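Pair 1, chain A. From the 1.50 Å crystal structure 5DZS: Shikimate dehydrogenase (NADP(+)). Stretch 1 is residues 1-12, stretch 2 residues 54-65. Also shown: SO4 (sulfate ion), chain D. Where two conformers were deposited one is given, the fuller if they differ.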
# COMPACT_ATOMS: atom_id res chain seq x y z
N MET A 1 19.15 -0.72 10.97
CA MET A 1 18.74 -2.17 10.93
C MET A 1 17.32 -2.35 11.42
O MET A 1 16.96 -1.81 12.46
CB MET A 1 19.68 -2.98 11.81
CG MET A 1 19.36 -4.46 11.91
SD MET A 1 19.44 -5.33 10.36
CE MET A 1 21.19 -5.31 10.05
N ASN A 2 16.51 -3.07 10.66
CA ASN A 2 15.18 -3.43 11.09
C ASN A 2 15.01 -4.95 11.03
O ASN A 2 15.64 -5.63 10.21
CB ASN A 2 14.10 -2.75 10.30
CG ASN A 2 13.96 -1.30 10.70
OD1 ASN A 2 14.45 -0.41 10.00
ND2 ASN A 2 13.39 -1.06 11.85
N PHE A 3 14.16 -5.46 11.90
CA PHE A 3 13.89 -6.89 12.04
C PHE A 3 12.49 -7.29 11.60
O PHE A 3 11.51 -6.57 11.84
CB PHE A 3 14.07 -7.37 13.50
CG PHE A 3 15.48 -7.33 14.04
CD1 PHE A 3 16.58 -7.20 13.24
CD2 PHE A 3 15.70 -7.57 15.41
CE1 PHE A 3 17.88 -7.24 13.80
CE2 PHE A 3 16.97 -7.58 15.95
CZ PHE A 3 18.06 -7.45 15.14
N PHE A 4 12.43 -8.46 10.99
CA PHE A 4 11.22 -9.05 10.42
C PHE A 4 11.27 -10.56 10.65
O PHE A 4 12.34 -11.12 10.94
CB PHE A 4 11.16 -8.80 8.90
CG PHE A 4 11.18 -7.36 8.51
CD1 PHE A 4 12.36 -6.66 8.40
CD2 PHE A 4 9.99 -6.68 8.29
CE1 PHE A 4 12.34 -5.32 8.06
CE2 PHE A 4 9.98 -5.35 7.96
CZ PHE A 4 11.15 -4.67 7.84
N GLY A 5 10.15 -11.23 10.45
CA GLY A 5 10.18 -12.67 10.50
C GLY A 5 8.89 -13.34 10.16
O GLY A 5 7.91 -12.67 9.78
N LEU A 6 8.89 -14.65 10.32
CA LEU A 6 7.77 -15.51 9.99
C LEU A 6 7.26 -16.19 11.24
O LEU A 6 8.02 -16.90 11.92
CB LEU A 6 8.20 -16.57 8.97
CG LEU A 6 7.17 -17.64 8.61
CD1 LEU A 6 5.93 -17.05 7.98
CD2 LEU A 6 7.79 -18.71 7.73
N VAL A 7 5.97 -16.00 11.53
CA VAL A 7 5.33 -16.59 12.70
C VAL A 7 4.52 -17.83 12.30
O VAL A 7 3.65 -17.75 11.43
CB VAL A 7 4.42 -15.58 13.39
CG1 VAL A 7 3.60 -16.23 14.51
CG2 VAL A 7 5.24 -14.40 13.93
N GLY A 8 4.79 -18.95 12.96
CA GLY A 8 4.07 -20.19 12.70
C GLY A 8 4.42 -21.17 13.78
O GLY A 8 5.25 -20.88 14.63
N GLU A 9 3.82 -22.35 13.76
CA GLU A 9 4.06 -23.32 14.84
C GLU A 9 5.35 -24.13 14.63
O GLU A 9 6.16 -24.29 15.55
CB GLU A 9 2.84 -24.22 14.98
CG GLU A 9 2.89 -25.19 16.14
CD GLU A 9 1.66 -26.09 16.17
OE1 GLU A 9 0.98 -26.23 15.12
OE2 GLU A 9 1.37 -26.66 17.24
N LYS A 10 5.53 -24.60 13.39
CA LYS A 10 6.70 -25.41 13.01
C LYS A 10 7.19 -24.88 11.67
O LYS A 10 6.45 -24.93 10.68
CB LYS A 10 6.30 -26.88 12.85
CG LYS A 10 5.62 -27.51 14.05
CD LYS A 10 6.54 -27.59 15.26
CE LYS A 10 5.87 -28.34 16.41
NZ LYS A 10 6.78 -28.53 17.57
N LEU A 11 8.44 -24.42 11.64
CA LEU A 11 9.01 -23.71 10.49
C LEU A 11 10.40 -24.17 10.01
O LEU A 11 11.01 -23.49 9.21
CB LEU A 11 9.17 -22.24 10.90
CG LEU A 11 7.89 -21.50 11.35
CD1 LEU A 11 8.28 -20.09 11.81
CD2 LEU A 11 6.86 -21.44 10.23
N SER A 12 10.90 -25.30 10.49
CA SER A 12 12.26 -25.75 10.11
C SER A 12 12.47 -25.95 8.60
O SER A 12 13.60 -26.06 8.14
CB SER A 12 12.62 -27.04 10.85
OG SER A 12 11.75 -28.10 10.49
N GLY A 54 10.02 -3.68 18.79
CA GLY A 54 10.07 -2.93 17.54
C GLY A 54 10.29 -3.75 16.31
O GLY A 54 11.07 -3.35 15.44
N ILE A 55 9.70 -4.93 16.26
CA ILE A 55 9.77 -5.79 15.09
C ILE A 55 8.87 -5.16 14.04
O ILE A 55 7.67 -5.09 14.21
CB ILE A 55 9.36 -7.24 15.41
CG1 ILE A 55 10.11 -7.78 16.65
CG2 ILE A 55 9.53 -8.12 14.18
CD1 ILE A 55 11.62 -7.79 16.51
N GLN A 56 9.46 -4.66 12.94
CA GLN A 56 8.69 -3.86 11.99
C GLN A 56 7.58 -4.62 11.29
O GLN A 56 6.52 -4.05 10.98
CB GLN A 56 9.63 -3.22 10.96
CG GLN A 56 8.93 -2.25 10.03
CD GLN A 56 9.87 -1.49 9.15
OE1 GLN A 56 10.98 -1.11 9.55
NE2 GLN A 56 9.41 -1.23 7.93
N GLY A 57 7.84 -5.86 10.96
CA GLY A 57 6.83 -6.65 10.28
C GLY A 57 7.00 -8.12 10.46
O GLY A 57 8.14 -8.60 10.59
N VAL A 58 5.90 -8.87 10.38
CA VAL A 58 5.99 -10.31 10.38
C VAL A 58 5.03 -10.88 9.37
O VAL A 58 3.98 -10.26 9.08
CB VAL A 58 5.74 -11.00 11.74
CG1 VAL A 58 6.75 -10.52 12.78
CG2 VAL A 58 4.34 -10.78 12.24
N ASN A 59 5.39 -12.01 8.81
CA ASN A 59 4.43 -12.83 8.11
C ASN A 59 3.84 -13.81 9.10
O ASN A 59 4.45 -14.14 10.12
CB ASN A 59 5.09 -13.57 6.96
CG ASN A 59 5.49 -12.65 5.84
OD1 ASN A 59 6.66 -12.56 5.49
ND2 ASN A 59 4.52 -11.96 5.27
N VAL A 60 2.64 -14.32 8.75
CA VAL A 60 1.95 -15.29 9.60
C VAL A 60 1.57 -16.44 8.69
O VAL A 60 1.01 -16.25 7.57
CB VAL A 60 0.68 -14.68 10.25
CG1 VAL A 60 0.02 -15.66 11.21
CG2 VAL A 60 1.03 -13.42 11.00
N THR A 61 1.87 -17.64 9.14
CA THR A 61 1.50 -18.84 8.42
C THR A 61 0.68 -19.77 9.31
O THR A 61 0.16 -19.39 10.39
CB THR A 61 2.71 -19.49 7.74
OG1 THR A 61 2.28 -20.56 6.86
CG2 THR A 61 3.69 -20.02 8.74
N VAL A 62 0.46 -20.99 8.83
CA VAL A 62 -0.35 -21.94 9.57
C VAL A 62 0.22 -22.21 10.96
O VAL A 62 1.45 -22.30 11.12
CB VAL A 62 -0.51 -23.24 8.75
CG1 VAL A 62 -1.28 -22.96 7.49
CG2 VAL A 62 0.83 -23.87 8.45
N PRO A 63 -0.63 -22.36 11.98
CA PRO A 63 -2.09 -22.35 11.91
C PRO A 63 -2.71 -21.09 12.49
O PRO A 63 -3.79 -21.11 13.06
CB PRO A 63 -2.43 -23.53 12.81
CG PRO A 63 -1.44 -23.43 13.89
CD PRO A 63 -0.16 -22.91 13.26
N TYR A 64 -2.04 -19.96 12.26
CA TYR A 64 -2.40 -18.72 12.95
C TYR A 64 -3.00 -17.62 12.10
O TYR A 64 -3.25 -16.54 12.63
CB TYR A 64 -1.16 -18.14 13.67
CG TYR A 64 -0.51 -19.08 14.68
CD1 TYR A 64 -1.28 -19.75 15.61
CD2 TYR A 64 0.86 -19.28 14.72
CE1 TYR A 64 -0.70 -20.59 16.53
CE2 TYR A 64 1.46 -20.12 15.64
CZ TYR A 64 0.66 -20.78 16.54
OH TYR A 64 1.19 -21.64 17.46
N LYS A 65 -3.24 -17.86 10.82
CA LYS A 65 -3.70 -16.76 9.97
C LYS A 65 -5.05 -16.16 10.39
O LYS A 65 -5.30 -14.99 10.16
CB LYS A 65 -3.72 -17.15 8.50
CG LYS A 65 -2.37 -17.57 7.95
CD LYS A 65 -2.59 -17.91 6.47
CE LYS A 65 -1.38 -18.39 5.73
NZ LYS A 65 -1.87 -18.72 4.36
S SO4 D . -4.78 -21.14 8.89
O1 SO4 D . -4.42 -21.62 7.55
O2 SO4 D . -5.31 -22.30 9.69
O3 SO4 D . -3.64 -20.54 9.61
O4 SO4 D . -5.86 -20.14 8.76
O HOH W 1 12.63 -3.45 13.28
O HOH W 2 3.62 -23.66 10.98

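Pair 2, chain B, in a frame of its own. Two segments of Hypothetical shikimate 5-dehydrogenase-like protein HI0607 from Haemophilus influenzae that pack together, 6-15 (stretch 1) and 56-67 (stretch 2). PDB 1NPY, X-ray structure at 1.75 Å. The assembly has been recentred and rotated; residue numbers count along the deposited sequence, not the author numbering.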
# COMPACT_ATOMS: atom_id res chain seq x y z
N THR B 6 -25.75 -11.84 -6.78
CA THR B 6 -24.49 -11.72 -6.05
C THR B 6 -23.54 -10.88 -6.88
O THR B 6 -23.39 -11.09 -8.09
CB THR B 6 -23.86 -13.11 -5.87
OG1 THR B 6 -24.74 -13.95 -5.12
CG2 THR B 6 -22.56 -13.08 -5.08
N GLN B 7 -22.90 -9.91 -6.23
CA GLN B 7 -21.93 -9.08 -6.93
C GLN B 7 -20.54 -9.71 -6.86
O GLN B 7 -20.15 -10.19 -5.80
CB GLN B 7 -21.94 -7.67 -6.36
CG GLN B 7 -23.31 -7.03 -6.65
CD GLN B 7 -24.04 -6.45 -5.44
OE1 GLN B 7 -23.95 -5.24 -5.20
NE2 GLN B 7 -24.81 -7.28 -4.72
N LEU B 8 -19.81 -9.70 -7.97
CA LEU B 8 -18.43 -10.18 -7.97
C LEU B 8 -17.45 -9.02 -7.84
O LEU B 8 -17.53 -8.02 -8.56
CB LEU B 8 -18.13 -10.94 -9.26
CG LEU B 8 -16.69 -11.42 -9.45
CD1 LEU B 8 -16.23 -12.40 -8.40
CD2 LEU B 8 -16.56 -12.02 -10.85
N CYS B 9 -16.55 -9.13 -6.87
CA CYS B 9 -15.40 -8.26 -6.79
C CYS B 9 -14.18 -9.16 -6.99
O CYS B 9 -14.27 -10.39 -6.83
CB CYS B 9 -15.29 -7.52 -5.46
SG CYS B 9 -16.58 -6.27 -5.30
N MET B 10 -13.10 -8.53 -7.42
CA MET B 10 -11.98 -9.33 -7.93
C MET B 10 -10.65 -8.61 -7.89
O MET B 10 -10.55 -7.44 -7.49
CB MET B 10 -12.30 -9.72 -9.37
CG MET B 10 -12.39 -8.59 -10.38
SD MET B 10 -12.64 -9.20 -12.05
CE MET B 10 -10.94 -9.48 -12.49
N SER B 11 -9.60 -9.33 -8.28
CA SER B 11 -8.30 -8.69 -8.47
C SER B 11 -7.68 -9.23 -9.78
O SER B 11 -8.05 -10.30 -10.25
CB SER B 11 -7.35 -8.97 -7.31
OG SER B 11 -6.99 -10.33 -7.20
N LEU B 12 -6.76 -8.44 -10.31
CA LEU B 12 -5.97 -8.82 -11.48
C LEU B 12 -4.51 -8.61 -11.16
O LEU B 12 -4.12 -7.52 -10.77
CB LEU B 12 -6.33 -7.96 -12.70
CG LEU B 12 -7.62 -8.26 -13.43
CD1 LEU B 12 -7.91 -7.12 -14.38
CD2 LEU B 12 -7.57 -9.59 -14.22
N SER B 13 -3.68 -9.64 -11.34
CA SER B 13 -2.25 -9.56 -11.08
C SER B 13 -1.55 -10.59 -11.95
O SER B 13 -2.15 -11.59 -12.33
CB SER B 13 -1.83 -9.99 -9.67
OG SER B 13 -2.89 -9.99 -8.75
N GLY B 14 -0.26 -10.38 -12.16
CA GLY B 14 0.54 -11.33 -12.91
C GLY B 14 0.79 -12.59 -12.09
O GLY B 14 0.94 -13.69 -12.66
N ARG B 15 0.79 -12.43 -10.77
CA ARG B 15 1.00 -13.54 -9.84
C ARG B 15 0.01 -13.42 -8.69
O ARG B 15 0.30 -12.83 -7.64
CB ARG B 15 2.44 -13.56 -9.29
CG ARG B 15 3.48 -13.99 -10.33
CD ARG B 15 3.15 -15.24 -11.16
NE ARG B 15 3.32 -16.49 -10.43
CZ ARG B 15 4.49 -17.01 -10.08
NH1 ARG B 15 5.63 -16.38 -10.34
NH2 ARG B 15 4.51 -18.17 -9.42
N GLY B 56 -20.42 -6.26 -15.69
CA GLY B 56 -20.99 -5.67 -14.49
C GLY B 56 -20.30 -6.12 -13.21
O GLY B 56 -20.91 -6.08 -12.14
N ILE B 57 -19.01 -6.43 -13.28
CA ILE B 57 -18.22 -6.75 -12.09
C ILE B 57 -18.07 -5.45 -11.29
O ILE B 57 -17.77 -4.41 -11.84
CB ILE B 57 -16.88 -7.37 -12.57
CG1 ILE B 57 -17.18 -8.75 -13.17
CG2 ILE B 57 -15.84 -7.34 -11.48
CD1 ILE B 57 -16.03 -9.50 -13.79
N ARG B 58 -18.28 -5.49 -9.98
CA ARG B 58 -18.36 -4.29 -9.17
C ARG B 58 -17.04 -3.63 -8.83
O ARG B 58 -16.93 -2.40 -8.82
CB ARG B 58 -19.02 -4.69 -7.85
CG ARG B 58 -19.10 -3.62 -6.79
CD ARG B 58 -19.71 -2.32 -7.21
NE ARG B 58 -19.60 -1.34 -6.14
CZ ARG B 58 -19.84 -0.04 -6.25
NH1 ARG B 58 -20.16 0.48 -7.43
NH2 ARG B 58 -19.70 0.76 -5.20
N GLY B 59 -16.02 -4.44 -8.57
CA GLY B 59 -14.81 -3.92 -7.98
C GLY B 59 -13.63 -4.75 -8.45
O GLY B 59 -13.78 -5.96 -8.60
N CYS B 60 -12.51 -4.12 -8.75
CA CYS B 60 -11.31 -4.87 -9.16
C CYS B 60 -10.02 -4.26 -8.59
O CYS B 60 -9.64 -3.13 -8.94
CB CYS B 60 -11.27 -4.93 -10.69
SG CYS B 60 -9.88 -5.92 -11.36
N ALA B 61 -9.32 -5.04 -7.79
CA ALA B 61 -7.98 -4.66 -7.35
C ALA B 61 -7.02 -4.90 -8.50
O ALA B 61 -7.21 -5.79 -9.33
CB ALA B 61 -7.54 -5.40 -6.10
N VAL B 62 -6.02 -4.03 -8.59
CA VAL B 62 -5.01 -4.08 -9.65
C VAL B 62 -3.63 -4.15 -9.01
O VAL B 62 -3.25 -3.32 -8.18
CB VAL B 62 -5.14 -2.90 -10.62
CG1 VAL B 62 -4.23 -3.07 -11.82
CG2 VAL B 62 -6.58 -2.74 -11.08
N SER B 63 -2.90 -5.18 -9.39
CA SER B 63 -1.52 -5.39 -8.96
C SER B 63 -0.55 -5.35 -10.14
O SER B 63 -0.93 -5.23 -11.30
CB SER B 63 -1.36 -6.73 -8.24
OG SER B 63 -2.00 -6.69 -6.97
N MET B 64 0.73 -5.46 -9.83
CA MET B 64 1.74 -5.59 -10.88
C MET B 64 1.37 -6.76 -11.81
O MET B 64 0.89 -7.78 -11.31
CB MET B 64 3.11 -5.79 -10.20
CG MET B 64 3.66 -4.47 -9.70
SD MET B 64 5.45 -4.48 -9.38
CE MET B 64 6.06 -4.61 -11.10
N PRO B 65 1.59 -6.65 -13.12
CA PRO B 65 2.17 -5.48 -13.80
C PRO B 65 1.20 -4.55 -14.51
O PRO B 65 1.48 -4.03 -15.58
CB PRO B 65 3.03 -6.16 -14.86
CG PRO B 65 2.18 -7.30 -15.29
CD PRO B 65 1.46 -7.79 -14.05
N PHE B 66 0.04 -4.32 -13.90
CA PHE B 66 -1.07 -3.65 -14.57
C PHE B 66 -1.45 -2.30 -13.97
O PHE B 66 -2.46 -1.75 -14.40
CB PHE B 66 -2.30 -4.55 -14.50
CG PHE B 66 -2.09 -5.95 -15.01
CD1 PHE B 66 -1.58 -6.16 -16.29
CD2 PHE B 66 -2.45 -7.04 -14.25
CE1 PHE B 66 -1.39 -7.47 -16.76
CE2 PHE B 66 -2.29 -8.34 -14.72
CZ PHE B 66 -1.77 -8.54 -15.99
N LYS B 67 -0.71 -1.78 -12.99
CA LYS B 67 -1.17 -0.61 -12.23
C LYS B 67 -1.11 0.66 -13.07
O LYS B 67 -1.89 1.60 -12.85
CB LYS B 67 -0.35 -0.45 -10.94
CG LYS B 67 -0.58 -1.53 -9.89
CD LYS B 67 0.10 -1.07 -8.60
CE LYS B 67 -0.12 -2.02 -7.44
NZ LYS B 67 0.75 -1.52 -6.34
O HOH W 3 -21.04 -8.47 -10.34
O HOH W 4 1.94 -9.80 -9.87

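Both pairs place two short parallel strands side by side, and the backbones superpose with an RMSD of 0.5 Å over 14 central residues. The strand directions differ by 26° in pair 1 and 17° in pair 2. The register is the same. G5(A), L6(A) and V7(A) pair with V58(A), N59(A) and V60(A); the matching M10(B), S11(B) and L12(B) pair with C60(B), A61(B) and V62(B).

The backbone ladder is largely conserved. In pair 1, N59(A) N donates to G5(A) O at 2.8 Å, V7(A) N to N59(A) O at 2.8 Å, and T61(A) N to V7(A) O at 2.9 Å. In pair 2, A61(B) N donates to M10(B) O at 2.7 Å, L12(B) N to A61(B) O at 2.9 Å, and S63(B) N to L12(B) O at 3.0 Å. At the start of the ladder the bonds differ in quality. Q56(A) N to F3(A) O, 3.0 Å, is weak; R58(B) N to L8(B) O, also 3.0 Å, is better directed. At the far end, pair 2 adds a bond from G14(B) N to M64(B) O at 3.0 Å. The equivalent atoms E9(A) N and V62(A) O are 3.5 Å apart.

The clearest exchange is G5(A) for M10(B). G5(A) has no side chain, whereas M10(B) covers C60(B), with CG 3.8 Å from SG, and reaches I57(B), with SD 3.7 Å from CG2. On the same face, V7(A) CG2 lies 4.1 Å from V58(A) CB, and L12(B) CD1 lies 3.8 Å from C60(B) SG.

On the other face, L6(A) CD1 packs 3.7 Å from N59(A) CB. The smaller pair S11(B) and A61(B) meets CB to CB at 3.8 Å, and the CA atoms there are closer, 4.2 Å against 4.7 Å for L6(A) and N59(A). G57(A) and G59(B) are both glycine. A CB on G57(A) would come 3.2 Å from F4(A) CD2; one on G59(B) would come 3.1 Å from C9(B) SG. Both are tight.

G8(A) matches S13(B). A CB on G8(A) would clash with T61(A) CG2 at 2.8 Å. In pair 2 the partner is S63(B), and S13(B) CB sits 3.6 Å from S63(B) CB.

Both second stretches then carry a cis proline, P63(A) or P65(B), followed by an aromatic ring. Y64(A) CE2 lies 3.7 Å from G8(A) C, and F66(B) CE2 lies 3.6 Å from S13(B) C.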